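Local coordinates for protein aminotransferase, class IV (Brucella abortus, PDB 4TVI) that probably catalyses transfer of the amino group of leucine, isoleucine or valine to 2-oxoglutarate, using pyridoxal 5'-phosphate as cofactor, at residues R69-V74 / L305-A310; A128-A133 / A140-F145; I162-F167 / I286-R291. All blocks are in the same frame, centred on the assembly; numbering follows the deposited sequence. Where two conformers were deposited one is given.

How the contacts relate
The chain folds into two parts, as in other class IV aminotransferases, and the three contacts sample both. Contact 2 closes the hairpin between strands 120-128 and 143-151 of the five-stranded antiparallel sheet. Contact 1 reaches the same sheet from strand 64-70, but its helix 297-310 belongs with the other part, so it ties the two together; the centres of contacts 1 and 2 lie about 36 Å apart. Contact 3 joins parallel strands of the mixed sheet, about 30 Å from contact 1 and about 41 Å from contact 2, centre to centre. Lys180, which carries the pyridoxal phosphate, follows contact 3's strand 160-164 and precedes helix 185-198.

Contact 1. Residues R69-V74 / L305-A310; sequences RLFEGV and LYWEWA
Phe71 and Glu72 both reach for the indole of Trp307, one over its face and the other at its edge. The phenyl ring comes in over one face of the indole, towards the rim, with Phe71 CE2 3.6 Å from Trp307 CE2. The rings meet obliquely, their planes inclined by 46°. Phe71 gets there because its CG sits between the backbone N and the carbonyl carbon (chi1 68°), which turns the ring towards the helix. Its far end, CZ, meets the edge of the Tyr306 ring at CE1, 4.2 Å away. Phe71 to Val74 form a type I' turn just past the end of strand 64-70, closed by two backbone bonds between Phe71 and Val74. Gly73 suits its positive phi, and Glu72, also left-handed, is carried out to the helix. Through this turn the five-stranded sheet meets the C-terminal helix 297-310, which also packs on helix 241-252 and on Lys281 of the mixed sheet. Extended beyond CG, Glu72 takes the indole N-H on the syn side of OE2, though tilted well out of the carboxylate plane: Trp307 NE1 lies 2.9 Å from Glu72 OE2, and the bond is almost straight at 175°. The acceptor lies in the indole plane, while OE1 is held by His311. Compact Ala310 lets Val74 close in, with Val74 CG2 4.2 Å from Ala310 CB.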
loop_
_atom_site.group_PDB
_atom_site.type_symbol
_atom_site.label_atom_id
_atom_site.label_comp_id
_atom_site.label_asym_id
_atom_site.label_seq_id
_atom_site.Cartn_x
_atom_site.Cartn_y
_atom_site.Cartn_z
ATOM N N ARG A 69 21.685 8.049 4.329
ATOM C CA ARG A 69 22.681 7.228 5.011
ATOM C C ARG A 69 23.820 8.046 5.608
ATOM O O ARG A 69 24.406 8.896 4.937
ATOM C CB ARG A 69 23.255 6.190 4.044
ATOM C CG ARG A 69 23.922 4.992 4.708
ATOM C CD ARG A 69 22.901 3.981 5.219
ATOM N NE ARG A 69 23.505 2.670 5.437
ATOM C CZ ARG A 69 23.992 2.253 6.602
ATOM N NH1 ARG A 69 23.942 3.048 7.663
ATOM N NH2 ARG A 69 24.529 1.043 6.708
ATOM N N LEU A 70 24.132 7.780 6.871
ATOM C CA LEU A 70 25.356 8.283 7.482
ATOM C C LEU A 70 26.378 7.155 7.533
ATOM O O LEU A 70 26.106 6.097 8.098
ATOM C CB LEU A 70 25.092 8.824 8.889
ATOM C CG LEU A 70 26.342 9.073 9.739
ATOM C CD1 LEU A 70 27.189 10.202 9.152
ATOM C CD2 LEU A 70 25.974 9.349 11.202
ATOM N N PHE A 71 27.535 7.359 6.913
ATOM C CA PHE A 71 28.591 6.355 6.969
ATOM C C PHE A 71 29.958 7.011 6.817
ATOM O O PHE A 71 30.119 7.942 6.025
ATOM C CB PHE A 71 28.384 5.281 5.888
ATOM C CG PHE A 71 28.576 5.782 4.481
ATOM C CD1 PHE A 71 27.520 6.341 3.780
ATOM C CD2 PHE A 71 29.813 5.685 3.859
ATOM C CE1 PHE A 71 27.692 6.803 2.484
ATOM C CE2 PHE A 71 29.997 6.149 2.563
ATOM C CZ PHE A 71 28.933 6.705 1.874
ATOM N N GLU A 72 30.932 6.529 7.586
ATOM C CA GLU A 72 32.290 7.066 7.555
ATOM C C GLU A 72 32.300 8.585 7.726
ATOM O O GLU A 72 33.167 9.279 7.183
ATOM C CB GLU A 72 32.990 6.662 6.255
ATOM C CG GLU A 72 33.102 5.155 6.091
ATOM C CD GLU A 72 33.550 4.739 4.704
ATOM O OE1 GLU A 72 34.194 5.554 4.006
ATOM O OE2 GLU A 72 33.249 3.590 4.312
ATOM N N GLY A 73 31.324 9.088 8.484
ATOM C CA GLY A 73 31.259 10.494 8.839
ATOM C C GLY A 73 30.598 11.396 7.813
ATOM O O GLY A 73 30.546 12.610 8.011
ATOM N N VAL A 74 30.098 10.829 6.716
ATOM C CA VAL A 74 29.497 11.662 5.680
ATOM C C VAL A 74 28.056 11.243 5.376
ATOM O O VAL A 74 27.673 10.096 5.606
ATOM C CB VAL A 74 30.340 11.639 4.372
ATOM C CG1 VAL A 74 31.752 12.157 4.650
ATOM C CG2 VAL A 74 30.389 10.245 3.772
ATOM N N LEU A 305 34.253 5.431 -7.171
ATOM C CA LEU A 305 33.928 6.794 -7.572
ATOM C C LEU A 305 32.914 7.425 -6.631
ATOM O O LEU A 305 33.000 8.611 -6.321
ATOM C CB LEU A 305 33.388 6.814 -9.002
ATOM C CG LEU A 305 34.402 6.531 -10.109
ATOM C CD1 LEU A 305 33.695 6.344 -11.452
ATOM C CD2 LEU A 305 35.427 7.655 -10.178
ATOM N N TYR A 306 31.952 6.628 -6.173
ATOM C CA TYR A 306 30.945 7.140 -5.259
ATOM C C TYR A 306 31.599 7.556 -3.945
ATOM O O TYR A 306 31.329 8.638 -3.426
ATOM C CB TYR A 306 29.847 6.108 -4.998
ATOM C CG TYR A 306 28.698 6.693 -4.212
ATOM C CD1 TYR A 306 28.733 6.735 -2.823
ATOM C CD2 TYR A 306 27.594 7.240 -4.859
ATOM C CE1 TYR A 306 27.694 7.287 -2.096
ATOM C CE2 TYR A 306 26.547 7.796 -4.138
ATOM C CZ TYR A 306 26.606 7.816 -2.754
ATOM O OH TYR A 306 25.576 8.367 -2.024
ATOM N N TRP A 307 32.452 6.688 -3.412
ATOM C CA TRP A 307 33.129 6.954 -2.143
ATOM C C TRP A 307 34.049 8.172 -2.227
ATOM O O TRP A 307 34.138 8.941 -1.270
ATOM C CB TRP A 307 33.921 5.724 -1.700
ATOM C CG TRP A 307 33.271 4.977 -0.580
ATOM C CD1 TRP A 307 33.706 4.886 0.712
ATOM C CD2 TRP A 307 32.053 4.230 -0.647
ATOM N NE1 TRP A 307 32.841 4.118 1.450
ATOM C CE2 TRP A 307 31.814 3.704 0.639
ATOM C CE3 TRP A 307 31.143 3.948 -1.670
ATOM C CZ2 TRP A 307 30.704 2.913 0.928
ATOM C CZ3 TRP A 307 30.037 3.162 -1.379
ATOM C CH2 TRP A 307 29.828 2.655 -0.091
ATOM N N GLU A 308 34.714 8.359 -3.370
ATOM C CA GLU A 308 35.570 9.529 -3.551
ATOM C C GLU A 308 34.762 10.803 -3.450
ATOM O O GLU A 308 35.112 11.714 -2.702
ATOM C CB GLU A 308 36.283 9.533 -4.905
ATOM C CG GLU A 308 36.937 10.902 -5.180
ATOM C CD GLU A 308 37.463 11.063 -6.594
ATOM O OE1 GLU A 308 36.850 10.503 -7.529
ATOM O OE2 GLU A 308 38.483 11.762 -6.780
ATOM N N TRP A 309 33.678 10.859 -4.218
ATOM C CA TRP A 309 32.818 12.031 -4.219
ATOM C C TRP A 309 32.199 12.270 -2.846
ATOM O O TRP A 309 32.108 13.408 -2.387
ATOM C CB TRP A 309 31.717 11.891 -5.273
ATOM C CG TRP A 309 30.625 12.880 -5.076
ATOM C CD1 TRP A 309 30.627 14.192 -5.454
ATOM C CD2 TRP A 309 29.364 12.646 -4.443
ATOM N NE1 TRP A 309 29.447 14.790 -5.092
ATOM C CE2 TRP A 309 28.651 13.862 -4.473
ATOM C CE3 TRP A 309 28.767 11.527 -3.851
ATOM C CZ2 TRP A 309 27.371 13.988 -3.934
ATOM C CZ3 TRP A 309 27.500 11.656 -3.319
ATOM C CH2 TRP A 309 26.816 12.879 -3.359
ATOM N N ALA A 310 31.778 11.192 -2.193
ATOM C CA ALA A 310 31.135 11.310 -0.890
ATOM C C ALA A 310 32.078 11.935 0.132
ATOM O O ALA A 310 31.639 12.690 0.997
ATOM C CB ALA A 310 30.660 9.952 -0.407
#

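Contact 2. Residues A128-A133 / A140-F145; sequences AEEGDA and ASSTDF
Ser142 and Glu129 pair at the loop end of a beta hairpin, whose arms are strands 120-128 and 143-151 of the antiparallel sheet. The last pair of the arms, Ala128 and Thr143, is non-hydrogen-bonded, with both side chains on the face that meets Leu94. A methyl suits the buried place of Ala128, where Ala128 CB lies 3.9 Å from Ser142 OG and Leu94 and Pro138 pack on it. Beyond it Glu129 N gives a backbone bond to Ser142 O over 3.1 Å. Ser142 points its side chain at the opposing loop. With OG between the backbone N and the carbonyl carbon (chi1 72°), the hydroxyl accepts from Glu130 N, 2.9 Å from Ser142 OG, and is also bonded to Leu139 O, so one short polar side chain ties two parts of the loop together. Glu129 bends at chi2, and its OE2 faces Asp144 OD2 across a water. These like charges, Glu129 OE2 and Asp144 OD2, stay 4.7 Å apart, and the water donates to both. Their repulsion is probably eased by Lys40, which salt-bridges Asp144, and by Arg49 of the second subunit, which does the same for Glu129; Ser55 and Trp127 also bind the Glu129 carboxylate. The other oxygen of Asp144, OD1, takes Phe145 N at 2.7 Å from above the carboxylate plane.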
loop_
_atom_site.group_PDB
_atom_site.type_symbol
_atom_site.label_atom_id
_atom_site.label_comp_id
_atom_site.label_asym_id
_atom_site.label_seq_id
_atom_site.Cartn_x
_atom_site.Cartn_y
_atom_site.Cartn_z
ATOM N N ALA A 128 -1.096 10.455 6.740
ATOM C CA ALA A 128 -2.306 11.150 7.167
ATOM C C ALA A 128 -2.892 10.502 8.411
ATOM O O ALA A 128 -3.023 9.281 8.475
ATOM C CB ALA A 128 -3.337 11.171 6.052
ATOM N N GLU A 129 -3.240 11.322 9.401
ATOM C CA GLU A 129 -3.899 10.816 10.600
ATOM C C GLU A 129 -5.405 10.633 10.388
ATOM O O GLU A 129 -6.014 9.755 10.997
ATOM C CB GLU A 129 -3.666 11.745 11.794
ATOM C CG GLU A 129 -2.331 11.561 12.480
ATOM C CD GLU A 129 -2.225 10.226 13.193
ATOM O OE1 GLU A 129 -3.277 9.676 13.592
ATOM O OE2 GLU A 129 -1.092 9.723 13.349
ATOM N N GLU A 130 -6.000 11.469 9.539
ATOM C CA GLU A 130 -7.446 11.451 9.319
ATOM C C GLU A 130 -7.799 11.331 7.843
ATOM O O GLU A 130 -7.002 11.687 6.973
ATOM C CB GLU A 130 -8.098 12.719 9.871
ATOM C CG GLU A 130 -7.673 13.120 11.267
ATOM C CD GLU A 130 -8.269 14.454 11.670
ATOM O OE1 GLU A 130 -9.507 14.606 11.574
ATOM O OE2 GLU A 130 -7.500 15.355 12.061
ATOM N N GLY A 131 -9.005 10.847 7.570
ATOM C CA GLY A 131 -9.526 10.834 6.218
ATOM C C GLY A 131 -10.507 11.983 6.110
ATOM O O GLY A 131 -10.937 12.528 7.133
ATOM N N ASP A 132 -10.851 12.375 4.888
ATOM C CA ASP A 132 -11.865 13.403 4.695
ATOM C C ASP A 132 -13.251 12.773 4.746
ATOM O O ASP A 132 -13.422 11.687 5.296
ATOM C CB ASP A 132 -11.647 14.157 3.378
ATOM C CG ASP A 132 -11.737 13.261 2.152
ATOM O OD1 ASP A 132 -12.246 12.122 2.247
ATOM O OD2 ASP A 132 -11.290 13.710 1.076
ATOM N N ALA A 133 -14.231 13.444 4.147
ATOM C CA ALA A 133 -15.615 12.971 4.160
ATOM C C ALA A 133 -15.766 11.571 3.565
ATOM O O ALA A 133 -16.703 10.843 3.901
ATOM C CB ALA A 133 -16.510 13.952 3.419
ATOM N N ALA A 140 -5.453 16.128 4.004
ATOM C CA ALA A 140 -4.074 16.623 3.891
ATOM C C ALA A 140 -3.605 17.375 5.133
ATOM O O ALA A 140 -2.465 17.220 5.574
ATOM C CB ALA A 140 -3.938 17.518 2.665
ATOM N N SER A 141 -4.504 18.158 5.718
ATOM C CA SER A 141 -4.173 18.962 6.881
ATOM C C SER A 141 -3.865 18.097 8.104
ATOM O O SER A 141 -3.363 18.598 9.103
ATOM C CB SER A 141 -5.314 19.929 7.195
ATOM O OG SER A 141 -6.529 19.226 7.394
ATOM N N SER A 142 -4.182 16.807 8.031
ATOM C CA SER A 142 -3.926 15.904 9.148
ATOM C C SER A 142 -2.588 15.189 8.994
ATOM O O SER A 142 -2.292 14.252 9.734
ATOM C CB SER A 142 -5.052 14.875 9.279
ATOM O OG SER A 142 -4.990 13.915 8.238
ATOM N N THR A 143 -1.771 15.653 8.052
ATOM C CA THR A 143 -0.449 15.071 7.819
ATOM C C THR A 143 0.447 15.207 9.046
ATOM O O THR A 143 0.496 16.269 9.675
ATOM C CB THR A 143 0.251 15.730 6.609
ATOM O OG1 THR A 143 -0.528 15.502 5.428
ATOM C CG2 THR A 143 1.643 15.145 6.399
ATOM N N ASP A 144 1.115 14.114 9.411
ATOM C CA ASP A 144 2.078 14.144 10.505
ATOM C C ASP A 144 3.426 13.600 10.037
ATOM O O ASP A 144 3.530 13.015 8.961
ATOM C CB ASP A 144 1.562 13.353 11.710
ATOM C CG ASP A 144 2.137 13.857 13.028
ATOM O OD1 ASP A 144 3.072 14.693 13.002
ATOM O OD2 ASP A 144 1.641 13.433 14.091
ATOM N N PHE A 145 4.451 13.780 10.862
ATOM C CA PHE A 145 5.818 13.453 10.478
ATOM C C PHE A 145 6.545 12.656 11.551
ATOM O O PHE A 145 6.283 12.815 12.746
ATOM C CB PHE A 145 6.582 14.745 10.171
ATOM C CG PHE A 145 8.054 14.553 9.916
ATOM C CD1 PHE A 145 8.511 14.178 8.662
ATOM C CD2 PHE A 145 8.982 14.787 10.918
ATOM C CE1 PHE A 145 9.860 14.018 8.420
ATOM C CE2 PHE A 145 10.341 14.629 10.680
ATOM C CZ PHE A 145 10.780 14.244 9.432
HETATM O O HOH W 1 0.564 11.150 14.801
#

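Contact 3. Residues I162-F167 / I286-R291; sequences ITTTSF and IGFDER
Ile162 grips the neighbouring strand on both sides of Phe288. Its N gives a bond to Gly287 O at 2.7 Å, and Ile162 O accepts from Asp289 N at 2.9 Å, the regular parallel pattern for strands running within 12° of each other. The side chain follows the same pairing: with CG1 between the backbone N and the carbonyl carbon (chi1 56°), Ile162 sends CD1 over the face of the Phe288 ring, 4.0 Å from its centroid, a CH-pi contact. CG1 touches the rim, 3.5 Å from Phe288 CD1. A branched aliphatic chain against a flat ring suits this buried place. Leu204 touches both side chains; Arg268 also makes a cation-pi contact with the phenyl ring.

Thr163 points its hydroxyl the other way, to Asp289. OG1, opposite the backbone N (chi1 -179°), donates to Asp289 OD1 at 2.7 Å on the syn side, and Lys198 also binds this hydroxyl. Strand 160-164 lies between strands 202-206 and 281-288, parallel to both, in the mixed sheet; a beta-alpha-beta crossover through helix 185-198 links it to strand 202-206. Asp289 occupies the second position of a type II' turn, Phe288 to Arg291, a site of positive phi that glycine commonly fills. Its other oxygen, OD2, salt-bridges Arg268.

At Thr164 water takes over: one molecule joins Thr164 OG1 and Asp289 OD2, lying 2.7 Å from each, while the methyl CG2 comes to the edge of the Phe288 ring. The chain then leaves its partner. Thr165 OG1 accepts from Phe167 N at 3.2 Å, making an ST turn, and is also bound by Glu194; Phe167 packs on Leu172 of the second subunit.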
loop_
_atom_site.group_PDB
_atom_site.type_symbol
_atom_site.label_atom_id
_atom_site.label_comp_id
_atom_site.label_asym_id
_atom_site.label_seq_id
_atom_site.Cartn_x
_atom_site.Cartn_y
_atom_site.Cartn_z
ATOM N N ILE A 162 20.153 -12.976 -8.371
ATOM C CA ILE A 162 18.824 -12.644 -8.867
ATOM C C ILE A 162 18.216 -13.760 -9.705
ATOM O O ILE A 162 18.917 -14.607 -10.261
ATOM C CB ILE A 162 18.826 -11.355 -9.720
ATOM C CG1 ILE A 162 19.824 -11.474 -10.873
ATOM C CG2 ILE A 162 19.159 -10.138 -8.866
ATOM C CD1 ILE A 162 19.783 -10.299 -11.831
ATOM N N THR A 163 16.893 -13.738 -9.785
ATOM C CA THR A 163 16.142 -14.602 -10.679
ATOM C C THR A 163 14.997 -13.759 -11.214
ATOM O O THR A 163 14.872 -12.583 -10.865
ATOM C CB THR A 163 15.605 -15.866 -9.966
ATOM O OG1 THR A 163 14.884 -16.688 -10.898
ATOM C CG2 THR A 163 14.686 -15.473 -8.827
ATOM N N THR A 164 14.173 -14.342 -12.070
ATOM C CA THR A 164 13.007 -13.641 -12.573
ATOM C C THR A 164 11.860 -13.794 -11.591
ATOM O O THR A 164 11.913 -14.633 -10.691
ATOM C CB THR A 164 12.581 -14.161 -13.949
ATOM O OG1 THR A 164 12.422 -15.580 -13.885
ATOM C CG2 THR A 164 13.638 -13.822 -14.990
ATOM N N THR A 165 10.824 -12.983 -11.769
ATOM C CA THR A 165 9.631 -13.086 -10.943
ATOM C C THR A 165 8.385 -13.093 -11.821
ATOM O O THR A 165 8.376 -12.528 -12.916
ATOM C CB THR A 165 9.543 -11.937 -9.922
ATOM O OG1 THR A 165 8.293 -12.017 -9.226
ATOM C CG2 THR A 165 9.650 -10.583 -10.622
ATOM N N SER A 166 7.342 -13.756 -11.338
ATOM C CA SER A 166 6.095 -13.862 -12.073
ATOM C C SER A 166 5.308 -12.561 -11.996
ATOM O O SER A 166 4.349 -12.359 -12.728
ATOM C CB SER A 166 5.262 -15.019 -11.527
ATOM O OG SER A 166 4.836 -14.732 -10.209
ATOM N N PHE A 167 5.692 -11.694 -11.071
ATOM C CA PHE A 167 4.985 -10.435 -10.901
ATOM C C PHE A 167 5.677 -9.300 -11.644
ATOM O O PHE A 167 6.863 -9.384 -11.944
ATOM C CB PHE A 167 4.858 -10.108 -9.417
ATOM C CG PHE A 167 4.294 -11.242 -8.606
ATOM C CD1 PHE A 167 2.957 -11.591 -8.712
ATOM C CD2 PHE A 167 5.103 -11.958 -7.735
ATOM C CE1 PHE A 167 2.436 -12.636 -7.969
ATOM C CE2 PHE A 167 4.586 -13.007 -6.987
ATOM C CZ PHE A 167 3.251 -13.345 -7.103
ATOM N N ILE A 286 25.945 -11.051 -8.130
ATOM C CA ILE A 286 26.934 -12.087 -8.411
ATOM C C ILE A 286 26.344 -13.370 -8.972
ATOM O O ILE A 286 27.012 -14.405 -9.008
ATOM C CB ILE A 286 27.731 -12.438 -7.146
ATOM C CG1 ILE A 286 26.784 -12.917 -6.040
ATOM C CG2 ILE A 286 28.549 -11.228 -6.691
ATOM C CD1 ILE A 286 27.480 -13.257 -4.734
ATOM N N GLY A 287 25.087 -13.308 -9.389
ATOM C CA GLY A 287 24.423 -14.464 -9.958
ATOM C C GLY A 287 23.083 -14.109 -10.569
ATOM O O GLY A 287 22.295 -13.364 -9.985
ATOM N N PHE A 288 22.839 -14.631 -11.763
ATOM C CA PHE A 288 21.542 -14.510 -12.413
ATOM C C PHE A 288 21.113 -15.897 -12.870
ATOM O O PHE A 288 21.595 -16.397 -13.885
ATOM C CB PHE A 288 21.604 -13.526 -13.587
ATOM C CG PHE A 288 20.262 -13.192 -14.181
ATOM C CD1 PHE A 288 19.083 -13.590 -13.562
ATOM C CD2 PHE A 288 20.179 -12.472 -15.363
ATOM C CE1 PHE A 288 17.851 -13.281 -14.112
ATOM C CE2 PHE A 288 18.952 -12.161 -15.919
ATOM C CZ PHE A 288 17.784 -12.566 -15.293
ATOM N N ASP A 289 20.230 -16.513 -12.089
ATOM C CA ASP A 289 19.824 -17.896 -12.293
ATOM C C ASP A 289 21.047 -18.815 -12.419
ATOM O O ASP A 289 21.840 -18.922 -11.486
ATOM C CB ASP A 289 18.904 -18.011 -13.513
ATOM C CG ASP A 289 17.518 -17.428 -13.252
ATOM O OD1 ASP A 289 16.797 -17.958 -12.377
ATOM O OD2 ASP A 289 17.148 -16.435 -13.916
ATOM N N GLU A 290 21.205 -19.467 -13.567
ATOM C CA GLU A 290 22.263 -20.460 -13.728
ATOM C C GLU A 290 23.639 -19.862 -14.033
ATOM O O GLU A 290 24.642 -20.583 -14.056
ATOM C CB GLU A 290 21.883 -21.453 -14.827
ATOM C CG GLU A 290 20.947 -22.551 -14.352
ATOM C CD GLU A 290 20.526 -23.489 -15.471
ATOM O OE1 GLU A 290 21.251 -23.566 -16.486
ATOM O OE2 GLU A 290 19.472 -24.149 -15.330
ATOM N N ARG A 291 23.690 -18.558 -14.289
ATOM C CA ARG A 291 24.956 -17.924 -14.627
ATOM C C ARG A 291 25.520 -17.165 -13.430
ATOM O O ARG A 291 24.960 -16.157 -12.998
ATOM C CB ARG A 291 24.793 -16.992 -15.830
ATOM C CG ARG A 291 26.095 -16.341 -16.268
ATOM C CD ARG A 291 25.911 -15.414 -17.460
ATOM N NE ARG A 291 27.199 -14.900 -17.917
ATOM C CZ ARG A 291 27.384 -13.698 -18.451
ATOM N NH1 ARG A 291 26.359 -12.873 -18.605
ATOM N NH2 ARG A 291 28.596 -13.321 -18.828
HETATM O O HOH W 2 14.634 -16.941 -14.627
#